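Long-range contacts in peptide methionine sulfoxide reductase msrA/msrB (Neisseria meningitidis, PDB 3BQG), which probably catalyses the reduction of methionine sulfoxide in peptides and proteins to methionine, by way of a sulfenic acid intermediate: residues I6-G10 with I71-F75; V30-G36 with L132-A138; D80-L84 with Y121-V127. The protein carries 1 engineered substitution. All blocks are in the same frame, centred on the assembly; numbering follows the deposited sequence.

Contact 1: residues I6-G10 with I71-F75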
ATOM      1  N   ILE A   6      -6.867   5.430  -3.257  1.00 18.06           N
ATOM      2  CA  ILE A   6      -6.564   5.097  -1.872  1.00 16.77           C
ATOM      3  C   ILE A   6      -5.053   4.860  -1.809  1.00 16.76           C
ATOM      4  O   ILE A   6      -4.447   4.389  -2.776  1.00 16.04           O
ATOM      5  CB  ILE A   6      -7.368   3.842  -1.392  1.00 14.88           C
ATOM      6  CG1 ILE A   6      -7.215   3.667   0.120  1.00 13.30           C
ATOM      7  CG2 ILE A   6      -6.892   2.590  -2.108  1.00 15.18           C
ATOM      8  CD1 ILE A   6      -7.742   4.829   0.929  1.00 10.77           C
ATOM      9  N   TYR A   7      -4.445   5.213  -0.681  1.00 17.08           N
ATOM     10  CA  TYR A   7      -2.998   5.081  -0.501  1.00 16.78           C
ATOM     11  C   TYR A   7      -2.670   3.930   0.443  1.00 16.01           C
ATOM     12  O   TYR A   7      -3.092   3.925   1.598  1.00 16.75           O
ATOM     13  CB  TYR A   7      -2.444   6.404   0.033  1.00 15.61           C
ATOM     14  CG  TYR A   7      -2.639   7.562  -0.934  1.00 14.84           C
ATOM     15  CD1 TYR A   7      -1.588   8.021  -1.731  1.00 14.31           C
ATOM     16  CD2 TYR A   7      -3.881   8.189  -1.058  1.00 16.35           C
ATOM     17  CE1 TYR A   7      -1.766   9.080  -2.625  1.00 14.74           C
ATOM     18  CE2 TYR A   7      -4.076   9.243  -1.947  1.00 14.40           C
ATOM     19  CZ  TYR A   7      -3.013   9.686  -2.728  1.00 18.13           C
ATOM     20  OH  TYR A   7      -3.204  10.732  -3.606  1.00 19.53           O
ATOM     21  N   LEU A   8      -1.899   2.966  -0.051  1.00 16.08           N
ATOM     22  CA  LEU A   8      -1.570   1.773   0.724  1.00 15.00           C
ATOM     23  C   LEU A   8      -0.085   1.556   0.993  1.00 15.55           C
ATOM     24  O   LEU A   8       0.716   1.484   0.062  1.00 15.25           O
ATOM     25  CB  LEU A   8      -2.113   0.543  -0.005  1.00 14.45           C
ATOM     26  CG  LEU A   8      -3.579   0.614  -0.460  1.00 16.95           C
ATOM     27  CD1 LEU A   8      -3.896  -0.588  -1.341  1.00 15.28           C
ATOM     28  CD2 LEU A   8      -4.504   0.653   0.759  1.00 17.04           C
ATOM     29  N   ALA A   9       0.278   1.445   2.266  1.00 15.10           N
ATOM     30  CA  ALA A   9       1.668   1.194   2.636  1.00 15.94           C
ATOM     31  C   ALA A   9       1.723  -0.255   3.130  1.00 16.34           C
ATOM     32  O   ALA A   9       1.112  -0.589   4.146  1.00 15.55           O
ATOM     33  CB  ALA A   9       2.108   2.156   3.742  1.00 15.94           C
ATOM     34  N   GLY A  10       2.442  -1.110   2.403  1.00 16.11           N
ATOM     35  CA  GLY A  10       2.542  -2.511   2.788  1.00 16.35           C
ATOM     36  C   GLY A  10       3.933  -3.098   2.603  1.00 16.93           C
ATOM     37  O   GLY A  10       4.084  -4.259   2.199  1.00 14.83           O
ATOM     38  N   ILE A  71     -10.688  -3.462  -2.324  1.00 19.50           N
ATOM     39  CA  ILE A  71      -9.286  -3.041  -2.347  1.00 19.48           C
ATOM     40  C   ILE A  71      -8.586  -3.419  -1.041  1.00 19.03           C
ATOM     41  O   ILE A  71      -7.444  -3.884  -1.051  1.00 18.86           O
ATOM     42  CB  ILE A  71      -9.157  -1.513  -2.553  1.00 17.48           C
ATOM     43  CG1 ILE A  71      -9.646  -1.125  -3.953  1.00 17.26           C
ATOM     44  CG2 ILE A  71      -7.707  -1.080  -2.352  1.00 17.13           C
ATOM     45  CD1 ILE A  71      -8.797  -1.692  -5.091  1.00 18.41           C
ATOM     46  N   LEU A  72      -9.270  -3.217   0.084  1.00 19.36           N
ATOM     47  CA  LEU A  72      -8.680  -3.548   1.375  1.00 20.12           C
ATOM     48  C   LEU A  72      -8.487  -5.056   1.550  1.00 20.26           C
ATOM     49  O   LEU A  72      -7.500  -5.492   2.149  1.00 20.60           O
ATOM     50  CB  LEU A  72      -9.528  -2.976   2.514  1.00 18.95           C
ATOM     51  CG  LEU A  72      -9.568  -1.441   2.568  1.00 19.68           C
ATOM     52  CD1 LEU A  72     -10.379  -0.983   3.774  1.00 18.60           C
ATOM     53  CD2 LEU A  72      -8.146  -0.890   2.653  1.00 17.67           C
ATOM     54  N   GLN A  73      -9.417  -5.857   1.034  1.00 19.35           N
ATOM     55  CA  GLN A  73      -9.274  -7.304   1.151  1.00 18.67           C
ATOM     56  C   GLN A  73      -8.039  -7.770   0.378  1.00 19.14           C
ATOM     57  O   GLN A  73      -7.285  -8.614   0.862  1.00 20.39           O
ATOM     58  CB  GLN A  73     -10.531  -8.017   0.642  1.00 21.77           C
ATOM     59  CG  GLN A  73     -11.776  -7.698   1.462  1.00 23.88           C
ATOM     60  CD  GLN A  73     -11.602  -8.021   2.941  1.00 24.31           C
ATOM     61  OE1 GLN A  73     -11.768  -7.157   3.803  1.00 26.61           O
ATOM     62  NE2 GLN A  73     -11.270  -9.269   3.237  1.00 24.59           N
ATOM     63  N   TYR A  74      -7.826  -7.219  -0.813  1.00 17.46           N
ATOM     64  CA  TYR A  74      -6.653  -7.571  -1.613  1.00 18.57           C
ATOM     65  C   TYR A  74      -5.390  -7.176  -0.843  1.00 18.22           C
ATOM     66  O   TYR A  74      -4.378  -7.877  -0.878  1.00 16.35           O
ATOM     67  CB  TYR A  74      -6.676  -6.832  -2.958  1.00 20.26           C
ATOM     68  CG  TYR A  74      -7.558  -7.476  -4.011  1.00 23.27           C
ATOM     69  CD1 TYR A  74      -7.239  -8.728  -4.543  1.00 25.32           C
ATOM     70  CD2 TYR A  74      -8.687  -6.820  -4.500  1.00 24.64           C
ATOM     71  CE1 TYR A  74      -8.017  -9.309  -5.543  1.00 26.04           C
ATOM     72  CE2 TYR A  74      -9.477  -7.391  -5.503  1.00 24.42           C
ATOM     73  CZ  TYR A  74      -9.131  -8.634  -6.020  1.00 26.93           C
ATOM     74  OH  TYR A  74      -9.880  -9.199  -7.026  1.00 28.41           O
ATOM     75  N   PHE A  75      -5.469  -6.043  -0.152  1.00 16.93           N
ATOM     76  CA  PHE A  75      -4.357  -5.530   0.647  1.00 16.55           C
ATOM     77  C   PHE A  75      -4.012  -6.536   1.741  1.00 17.12           C
ATOM     78  O   PHE A  75      -2.867  -6.980   1.849  1.00 16.46           O
ATOM     79  CB  PHE A  75      -4.763  -4.194   1.280  1.00 17.17           C
ATOM     80  CG  PHE A  75      -3.701  -3.565   2.138  1.00 16.82           C
ATOM     81  CD1 PHE A  75      -2.502  -3.129   1.584  1.00 16.32           C
ATOM     82  CD2 PHE A  75      -3.929  -3.353   3.495  1.00 17.75           C
ATOM     83  CE1 PHE A  75      -1.544  -2.490   2.369  1.00 17.10           C
ATOM     84  CE2 PHE A  75      -2.973  -2.713   4.294  1.00 18.05           C
ATOM     85  CZ  PHE A  75      -1.781  -2.278   3.726  1.00 17.12           C
TER

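Contact 2: residues V30-G36 with L132-A138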
ATOM      1  N   VAL A  30       0.748   3.829  -8.517  1.00 19.25           N
ATOM      2  CA  VAL A  30       1.968   4.628  -8.485  1.00 19.35           C
ATOM      3  C   VAL A  30       2.703   4.523  -7.149  1.00 18.51           C
ATOM      4  O   VAL A  30       2.131   4.791  -6.098  1.00 18.57           O
ATOM      5  CB  VAL A  30       1.638   6.117  -8.750  1.00 18.59           C
ATOM      6  CG1 VAL A  30       2.895   6.969  -8.641  1.00 16.65           C
ATOM      7  CG2 VAL A  30       1.011   6.267 -10.131  1.00 19.72           C
ATOM      8  N   SER A  31       3.970   4.129  -7.199  1.00 17.69           N
ATOM      9  CA  SER A  31       4.771   4.010  -5.986  1.00 17.91           C
ATOM     10  C   SER A  31       5.284   5.385  -5.575  1.00 16.17           C
ATOM     11  O   SER A  31       5.631   6.213  -6.421  1.00 16.37           O
ATOM     12  CB  SER A  31       5.952   3.056  -6.205  1.00 17.95           C
ATOM     13  OG  SER A  31       5.513   1.712  -6.299  1.00 18.63           O
ATOM     14  N   GLY A  32       5.330   5.623  -4.269  1.00 13.28           N
ATOM     15  CA  GLY A  32       5.791   6.906  -3.768  1.00 14.80           C
ATOM     16  C   GLY A  32       6.101   6.896  -2.282  1.00 13.25           C
ATOM     17  O   GLY A  32       6.123   5.841  -1.649  1.00 13.61           O
ATOM     18  N   TYR A  33       6.314   8.085  -1.728  1.00 13.93           N
ATOM     19  CA  TYR A  33       6.660   8.266  -0.319  1.00 14.26           C
ATOM     20  C   TYR A  33       5.559   9.081   0.348  1.00 15.02           C
ATOM     21  O   TYR A  33       5.276  10.206  -0.070  1.00 13.18           O
ATOM     22  CB  TYR A  33       7.992   9.006  -0.243  1.00 15.00           C
ATOM     23  CG  TYR A  33       9.013   8.444  -1.209  1.00 16.72           C
ATOM     24  CD1 TYR A  33       9.556   7.176  -1.010  1.00 15.82           C
ATOM     25  CD2 TYR A  33       9.412   9.163  -2.344  1.00 17.83           C
ATOM     26  CE1 TYR A  33      10.466   6.633  -1.905  1.00 16.75           C
ATOM     27  CE2 TYR A  33      10.325   8.625  -3.253  1.00 17.78           C
ATOM     28  CZ  TYR A  33      10.846   7.360  -3.022  1.00 19.68           C
ATOM     29  OH  TYR A  33      11.762   6.811  -3.891  1.00 20.88           O
ATOM     30  N   ALA A  34       4.955   8.526   1.395  1.00 15.70           N
ATOM     31  CA  ALA A  34       3.848   9.201   2.062  1.00 14.52           C
ATOM     32  C   ALA A  34       4.015   9.483   3.543  1.00 15.03           C
ATOM     33  O   ALA A  34       4.742   8.784   4.251  1.00 14.70           O
ATOM     34  CB  ALA A  34       2.573   8.393   1.854  1.00 14.75           C
ATOM     35  N   ASN A  35       3.299  10.508   3.996  1.00 14.38           N
ATOM     36  CA  ASN A  35       3.282  10.922   5.394  1.00 13.16           C
ATOM     37  C   ASN A  35       4.653  11.014   6.049  1.00 12.76           C
ATOM     38  O   ASN A  35       4.896  10.423   7.101  1.00 13.53           O
ATOM     39  CB  ASN A  35       2.372   9.982   6.196  1.00 13.04           C
ATOM     40  CG  ASN A  35       0.892  10.194   5.891  1.00 15.85           C
ATOM     41  OD1 ASN A  35       0.534  10.848   4.909  1.00 12.95           O
ATOM     42  ND2 ASN A  35       0.028   9.630   6.729  1.00 13.87           N
ATOM     43  N   GLY A  36       5.546  11.760   5.409  1.00 12.60           N
ATOM     44  CA  GLY A  36       6.870  11.960   5.953  1.00 14.60           C
ATOM     45  C   GLY A  36       6.912  13.357   6.546  1.00 17.25           C
ATOM     46  O   GLY A  36       5.887  14.044   6.606  1.00 17.36           O
ATOM     47  N   LEU A 132      -4.146  11.190   4.454  1.00 18.15           N
ATOM     48  CA  LEU A 132      -2.913  11.274   3.685  1.00 18.56           C
ATOM     49  C   LEU A 132      -2.444  12.706   3.914  1.00 19.66           C
ATOM     50  O   LEU A 132      -3.140  13.654   3.542  1.00 21.05           O
ATOM     51  CB  LEU A 132      -3.163  11.064   2.195  1.00 18.98           C
ATOM     52  CG  LEU A 132      -1.907  11.301   1.339  1.00 22.70           C
ATOM     53  CD1 LEU A 132      -1.053  10.036   1.310  1.00 18.48           C
ATOM     54  CD2 LEU A 132      -2.301  11.711  -0.063  1.00 22.19           C
ATOM     55  N   LYS A 133      -1.280  12.862   4.539  1.00 18.40           N
ATOM     56  CA  LYS A 133      -0.732  14.184   4.824  1.00 18.51           C
ATOM     57  C   LYS A 133       0.073  14.686   3.632  1.00 18.34           C
ATOM     58  O   LYS A 133      -0.003  15.858   3.262  1.00 18.99           O
ATOM     59  CB  LYS A 133       0.155  14.118   6.063  1.00 21.40           C
ATOM     60  CG  LYS A 133      -0.596  13.858   7.372  1.00 24.05           C
ATOM     61  CD  LYS A 133       0.343  13.388   8.472  1.00 27.04           C
ATOM     62  CE  LYS A 133       1.673  14.152   8.485  1.00 31.56           C
ATOM     63  NZ  LYS A 133       2.593  13.757   7.360  1.00 32.50           N
ATOM     64  N   ASN A 134       0.845  13.785   3.035  1.00 17.07           N
ATOM     65  CA  ASN A 134       1.641  14.118   1.869  1.00 17.07           C
ATOM     66  C   ASN A 134       2.025  12.863   1.091  1.00 18.41           C
ATOM     67  O   ASN A 134       2.215  11.790   1.675  1.00 18.43           O
ATOM     68  CB  ASN A 134       2.894  14.907   2.289  1.00 15.06           C
ATOM     69  CG  ASN A 134       3.752  14.165   3.295  1.00 17.97           C
ATOM     70  OD1 ASN A 134       4.569  13.318   2.934  1.00 17.60           O
ATOM     71  ND2 ASN A 134       3.564  14.475   4.571  1.00 17.24           N
ATOM     72  N   PHE A 135       2.092  12.995  -0.232  1.00 16.90           N
ATOM     73  CA  PHE A 135       2.489  11.891  -1.091  1.00 17.78           C
ATOM     74  C   PHE A 135       3.315  12.445  -2.234  1.00 18.31           C
ATOM     75  O   PHE A 135       2.926  13.427  -2.867  1.00 18.40           O
ATOM     76  CB  PHE A 135       1.289  11.150  -1.682  1.00 15.86           C
ATOM     77  CG  PHE A 135       1.678   9.987  -2.558  1.00 16.72           C
ATOM     78  CD1 PHE A 135       1.987   8.751  -2.002  1.00 16.63           C
ATOM     79  CD2 PHE A 135       1.783  10.144  -3.939  1.00 17.65           C
ATOM     80  CE1 PHE A 135       2.393   7.683  -2.804  1.00 17.11           C
ATOM     81  CE2 PHE A 135       2.187   9.088  -4.757  1.00 17.04           C
ATOM     82  CZ  PHE A 135       2.495   7.852  -4.190  1.00 18.46           C
ATOM     83  N   TYR A 136       4.449  11.804  -2.495  1.00 19.18           N
ATOM     84  CA  TYR A 136       5.351  12.209  -3.569  1.00 20.59           C
ATOM     85  C   TYR A 136       5.758  10.972  -4.370  1.00 21.31           C
ATOM     86  O   TYR A 136       6.222   9.984  -3.796  1.00 19.93           O
ATOM     87  CB  TYR A 136       6.586  12.879  -2.963  1.00 23.09           C
ATOM     88  CG  TYR A 136       6.234  14.042  -2.060  1.00 27.51           C
ATOM     89  CD1 TYR A 136       5.904  15.291  -2.591  1.00 29.79           C
ATOM     90  CD2 TYR A 136       6.167  13.878  -0.675  1.00 29.90           C
ATOM     91  CE1 TYR A 136       5.511  16.344  -1.766  1.00 32.21           C
ATOM     92  CE2 TYR A 136       5.775  14.928   0.159  1.00 31.19           C
ATOM     93  CZ  TYR A 136       5.448  16.154  -0.394  1.00 31.62           C
ATOM     94  OH  TYR A 136       5.055  17.192   0.425  1.00 36.84           O
ATOM     95  N   ASP A 137       5.570  11.030  -5.688  1.00 21.90           N
ATOM     96  CA  ASP A 137       5.917   9.918  -6.585  1.00 22.58           C
ATOM     97  C   ASP A 137       7.386   9.518  -6.473  1.00 20.72           C
ATOM     98  O   ASP A 137       8.257  10.377  -6.349  1.00 20.87           O
ATOM     99  CB  ASP A 137       5.673  10.302  -8.049  1.00 24.20           C
ATOM    100  CG  ASP A 137       4.217  10.547  -8.366  1.00 25.25           C
ATOM    101  OD1 ASP A 137       3.382  10.558  -7.441  1.00 26.64           O
ATOM    102  OD2 ASP A 137       3.915  10.737  -9.562  1.00 26.98           O
ATOM    103  N   ALA A 138       7.655   8.217  -6.537  1.00 18.60           N
ATOM    104  CA  ALA A 138       9.024   7.722  -6.483  1.00 18.37           C
ATOM    105  C   ALA A 138       9.634   7.955  -7.863  1.00 19.70           C
ATOM    106  O   ALA A 138       8.909   8.202  -8.830  1.00 16.95           O
ATOM    107  CB  ALA A 138       9.036   6.240  -6.157  1.00 18.18           C
TER

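Contact 3: residues D80-L84 with Y121-V127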
ATOM      1  N   ASP A  80       1.268  -8.289   6.054  1.00 14.88           N
ATOM      2  CA  ASP A  80       1.181  -8.769   7.440  1.00 15.71           C
ATOM      3  C   ASP A  80       0.784  -7.547   8.273  1.00 14.41           C
ATOM      4  O   ASP A  80       1.587  -6.630   8.471  1.00 15.16           O
ATOM      5  CB  ASP A  80       2.528  -9.304   7.925  1.00 17.41           C
ATOM      6  CG  ASP A  80       2.421  -9.992   9.274  1.00 20.56           C
ATOM      7  OD1 ASP A  80       1.588  -9.555  10.095  1.00 21.94           O
ATOM      8  OD2 ASP A  80       3.168 -10.960   9.519  1.00 24.64           O
ATOM      9  N   PRO A  81      -0.458  -7.528   8.776  1.00 13.93           N
ATOM     10  CA  PRO A  81      -0.996  -6.426   9.574  1.00 13.81           C
ATOM     11  C   PRO A  81      -0.627  -6.421  11.051  1.00 13.17           C
ATOM     12  O   PRO A  81      -1.107  -5.577  11.797  1.00 12.42           O
ATOM     13  CB  PRO A  81      -2.496  -6.588   9.372  1.00 12.12           C
ATOM     14  CG  PRO A  81      -2.630  -8.079   9.485  1.00 14.71           C
ATOM     15  CD  PRO A  81      -1.454  -8.616   8.667  1.00 14.16           C
ATOM     16  N   THR A  82       0.226  -7.348  11.470  1.00 13.29           N
ATOM     17  CA  THR A  82       0.602  -7.436  12.877  1.00 16.17           C
ATOM     18  C   THR A  82       2.049  -7.062  13.182  1.00 16.81           C
ATOM     19  O   THR A  82       2.431  -6.962  14.344  1.00 16.51           O
ATOM     20  CB  THR A  82       0.361  -8.862  13.413  1.00 17.62           C
ATOM     21  OG1 THR A  82       1.369  -9.743  12.902  1.00 19.51           O
ATOM     22  CG2 THR A  82      -1.004  -9.380  12.959  1.00 18.65           C
ATOM     23  N   SER A  83       2.857  -6.858  12.153  1.00 16.79           N
ATOM     24  CA  SER A  83       4.261  -6.514  12.378  1.00 18.89           C
ATOM     25  C   SER A  83       4.508  -5.014  12.282  1.00 18.81           C
ATOM     26  O   SER A  83       4.061  -4.358  11.343  1.00 18.17           O
ATOM     27  CB  SER A  83       5.149  -7.256  11.380  1.00 19.14           C
ATOM     28  OG  SER A  83       4.736  -6.981  10.056  1.00 22.86           O
ATOM     29  N   LEU A  84       5.225  -4.478  13.263  1.00 20.17           N
ATOM     30  CA  LEU A  84       5.530  -3.055  13.307  1.00 22.60           C
ATOM     31  C   LEU A  84       6.849  -2.745  12.598  1.00 23.06           C
ATOM     32  O   LEU A  84       7.876  -3.369  12.869  1.00 23.51           O
ATOM     33  CB  LEU A  84       5.595  -2.590  14.760  1.00 23.61           C
ATOM     34  CG  LEU A  84       5.791  -1.092  14.989  1.00 24.60           C
ATOM     35  CD1 LEU A  84       4.642  -0.317  14.352  1.00 26.36           C
ATOM     36  CD2 LEU A  84       5.860  -0.824  16.481  1.00 26.53           C
ATOM     37  N   TYR A 121      -6.721 -12.790  13.367  1.00 15.00           N
ATOM     38  CA  TYR A 121      -5.413 -12.753  14.020  1.00 15.26           C
ATOM     39  C   TYR A 121      -5.443 -12.720  15.541  1.00 15.32           C
ATOM     40  O   TYR A 121      -6.215 -11.976  16.142  1.00 14.77           O
ATOM     41  CB  TYR A 121      -4.616 -11.530  13.557  1.00 16.66           C
ATOM     42  CG  TYR A 121      -4.185 -11.568  12.115  1.00 17.83           C
ATOM     43  CD1 TYR A 121      -5.056 -11.184  11.095  1.00 17.20           C
ATOM     44  CD2 TYR A 121      -2.896 -11.973  11.772  1.00 17.94           C
ATOM     45  CE1 TYR A 121      -4.645 -11.203   9.764  1.00 16.81           C
ATOM     46  CE2 TYR A 121      -2.477 -11.991  10.455  1.00 17.69           C
ATOM     47  CZ  TYR A 121      -3.352 -11.607   9.454  1.00 17.36           C
ATOM     48  OH  TYR A 121      -2.928 -11.622   8.146  1.00 17.50           O
ATOM     49  N   GLN A 122      -4.567 -13.508  16.152  1.00 16.51           N
ATOM     50  CA  GLN A 122      -4.462 -13.551  17.600  1.00 17.00           C
ATOM     51  C   GLN A 122      -3.639 -12.345  18.072  1.00 16.32           C
ATOM     52  O   GLN A 122      -3.928 -11.764  19.122  1.00 15.96           O
ATOM     53  CB  GLN A 122      -3.803 -14.860  18.033  1.00 17.95           C
ATOM     54  CG  GLN A 122      -4.569 -16.094  17.594  1.00 18.90           C
ATOM     55  CD  GLN A 122      -3.777 -17.366  17.803  1.00 21.21           C
ATOM     56  OE1 GLN A 122      -2.607 -17.454  17.418  1.00 26.45           O
ATOM     57  NE2 GLN A 122      -4.408 -18.359  18.408  1.00 21.66           N
ATOM     58  N   LEU A 123      -2.619 -11.970  17.298  1.00 16.17           N
ATOM     59  CA  LEU A 123      -1.786 -10.813  17.645  1.00 15.10           C
ATOM     60  C   LEU A 123      -2.521  -9.533  17.246  1.00 14.68           C
ATOM     61  O   LEU A 123      -3.247  -9.506  16.252  1.00 15.27           O
ATOM     62  CB  LEU A 123      -0.433 -10.861  16.916  1.00 16.69           C
ATOM     63  CG  LEU A 123       0.521 -12.025  17.209  1.00 20.66           C
ATOM     64  CD1 LEU A 123       1.799 -11.856  16.402  1.00 20.56           C
ATOM     65  CD2 LEU A 123       0.833 -12.079  18.693  1.00 20.65           C
ATOM     66  N   PRO A 124      -2.346  -8.455  18.015  1.00 14.54           N
ATOM     67  CA  PRO A 124      -3.042  -7.215  17.657  1.00 14.96           C
ATOM     68  C   PRO A 124      -2.578  -6.597  16.336  1.00 15.59           C
ATOM     69  O   PRO A 124      -1.395  -6.645  15.986  1.00 15.88           O
ATOM     70  CB  PRO A 124      -2.780  -6.310  18.860  1.00 13.63           C
ATOM     71  CG  PRO A 124      -1.460  -6.786  19.375  1.00 16.37           C
ATOM     72  CD  PRO A 124      -1.551  -8.293  19.245  1.00 14.29           C
ATOM     73  N   LEU A 125      -3.525  -6.030  15.597  1.00 16.08           N
ATOM     74  CA  LEU A 125      -3.223  -5.383  14.318  1.00 17.34           C
ATOM     75  C   LEU A 125      -2.562  -4.024  14.561  1.00 17.60           C
ATOM     76  O   LEU A 125      -2.921  -3.316  15.502  1.00 17.79           O
ATOM     77  CB  LEU A 125      -4.511  -5.208  13.511  1.00 18.02           C
ATOM     78  CG  LEU A 125      -4.835  -6.312  12.501  1.00 21.65           C
ATOM     79  CD1 LEU A 125      -4.710  -7.683  13.136  1.00 20.55           C
ATOM     80  CD2 LEU A 125      -6.231  -6.087  11.947  1.00 21.68           C
ATOM     81  N   VAL A 126      -1.586  -3.666  13.729  1.00 16.43           N
ATOM     82  CA  VAL A 126      -0.897  -2.393  13.908  1.00 15.60           C
ATOM     83  C   VAL A 126      -0.914  -1.499  12.666  1.00 16.30           C
ATOM     84  O   VAL A 126      -0.164  -0.529  12.584  1.00 15.78           O
ATOM     85  CB  VAL A 126       0.572  -2.607  14.357  1.00 16.72           C
ATOM     86  CG1 VAL A 126       0.610  -3.408  15.646  1.00 18.18           C
ATOM     87  CG2 VAL A 126       1.365  -3.316  13.267  1.00 15.65           C
ATOM     88  N   VAL A 127      -1.772  -1.825  11.707  1.00 15.35           N
ATOM     89  CA  VAL A 127      -1.896  -1.040  10.478  1.00 14.04           C
ATOM     90  C   VAL A 127      -2.398   0.377  10.773  1.00 14.01           C
ATOM     91  O   VAL A 127      -3.378   0.555  11.495  1.00 14.73           O
ATOM     92  CB  VAL A 127      -2.882  -1.724   9.492  1.00 15.06           C
ATOM     93  CG1 VAL A 127      -3.054  -0.871   8.234  1.00 13.07           C
ATOM     94  CG2 VAL A 127      -2.373  -3.113   9.136  1.00 12.82           C
TER
HETATM   95  O   HOH W   1       1.025  -7.091  16.791  1.00 15.62           O

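Contact 1: residues I6-G10 with I71-F75
Helix segment 71-75 runs nearly parallel to strand segment 6-10, the axes at 10° and 10.7 Å apart, a spacing bridged mainly by apolar side chains. With every touching residue buried, this is an apolar helix-on-sheet interface in the core of an alpha/beta domain. Ile-71 points toward the strand, and its CG2 meets Ile-6 CG2 at 3.8 Å and Leu-8 CD1 at 4.0 Å. One turn on from Ile-71, Phe-75 lays its ring beside Leu-8, Ala-9 and Gly-10. Leu-8 CD2 lies over one face of that ring, Leu-8 CB is 3.9 Å from Phe-75 CE1, and Ala-9 O sits at the edge, 3.4 Å from Phe-75 CZ. At Gly-10 an ideal CB would be a tight 3.2 Å from Phe-75 CE1. Strand 3-10 leads toward Cys-12, seen as S-hydroxycysteine. Backbone hydrogen bonds place strand 3-10 between strands 54-62 and 97-101, while Phe-20 of helix 14-21 packs on Leu-8 and Ile-71 and Val-99 of strand 97-101 on Phe-75.

Contact 2: residues V30-G36 with L132-A138
Strand segments 30-34 and 135-137 pair antiparallel, their axes at 136° and 4.5 Å apart, an angle consistent with twisting or bending of these short strands. The register is fixed by a hydrogen-bonded pair, with Tyr-33 N to Tyr-136 O at 2.8 Å and Tyr-136 N to Tyr-33 O at 3.0 Å, between the non-hydrogen-bonded pairs Gly-32/Asp-137 and Ala-34/Phe-135. Ala-138 N to Ser-31 O (2.9 Å) and Asn-35 N to Asn-134 O (2.9 Å) extend the ladder both ways. Gly-32 has no room for a side chain, since an ideal CB would lie 2.3 Å from Phe-135 CZ. Phe-135 and Ala-34 share a face, where Phe-135 CD1 is 3.9 Å from Ala-34 CB. Tyr-33 and Tyr-136 project from the other face; Tyr-33 CZ touches Ala-138 CB at 3.8 Å, while the Tyr-33 hydroxyl is hydrogen-bonded to Glu-139.

Beyond the strands, Asn-35 accepts at OD1 from Lys-133 N (2.7 Å). In return Asn-134 grips the Gly-36 backbone: Gly-36 N to Asn-134 OD1 and Asn-134 ND2 to Gly-36 O are both 3.1 Å.

Segment 132-138 thus supplies an outermost strand of the mixed sheet. Strand 26-34 is paired on its other side with strand 54-62, Tyr-33 packs on helix 43-48, and Ser-31 touches Phe-13, the residue after modified Cys-12.

Contact 3: residues D80-L84 with Y121-V127
An Asx turn shapes the first of two surface loops that pack together here, in a region outside the regular helices and strands. Asp-80 OD1 accepts from Thr-82 N at 2.9 Å, closing the turn, and also from Thr-82 OG1 at 2.8 Å, so that one carboxylate oxygen holds both the backbone and the hydroxyl of the same threonine. The turn follows helix 68-78, whereas segment 121-127 follows helix 106-117 and leads into strand 128-131; the contact therefore ties together the exits of two helices.

Residues 123 to 125 are extended, with phi/psi values near those of polyproline II, and this lets their backbone run past the turn. The CA atoms of Thr-82 and Leu-125 come within 4.6 Å. A single direct hydrogen bond joins the segments, Val-126 N to Pro-81 O at 2.8 Å and a nearly straight 168°; Leu-125 CA adds a CA-H...O contact to Pro-81 O at 3.3 Å.

Pro-81 is the apolar centre. Its CG stands 3.9 Å from the centroid of the Tyr-121 ring and 24° off the normal, a CH-pi contact over the face, and its CB meets Val-127 CG2 at 3.5 Å and Leu-125 CG at 3.9 Å. Thr-82 CG2 approaches Tyr-121 CD2 at 3.4 Å, and Val-126 CG2 lies 3.5 Å from Ser-83 O. Val-127 also packs on Leu-114 of helix 106-117. Where the two backbones are not bonded directly, one water donates to both, at 2.8 Å from Thr-82 O and 2.6 Å from Pro-124 O.

Overall arrangement
All three contacts belong to one compact chain organised round a mixed sheet. Contact 1 lies about 5 Å from the chain centre, contacts 2 and 3 about 11 and 15 Å. Contacts 1 and 2, centres about 14 Å apart, share the sheet; their segments alternate along the chain, and Tyr-7 CE1 touches Phe-135 CG at 3.6 Å. Contact 3 opens after contact 1 has closed and falls within the sequence spanned by contact 2; its centre lies about 15 and 23 Å from theirs. Contact 1 packs a helix on the sheet, contact 2 adds an outermost strand and contact 3 is surface loop-loop packing after helices 68-78 and 106-117, joining regions 37 to 96 residues apart.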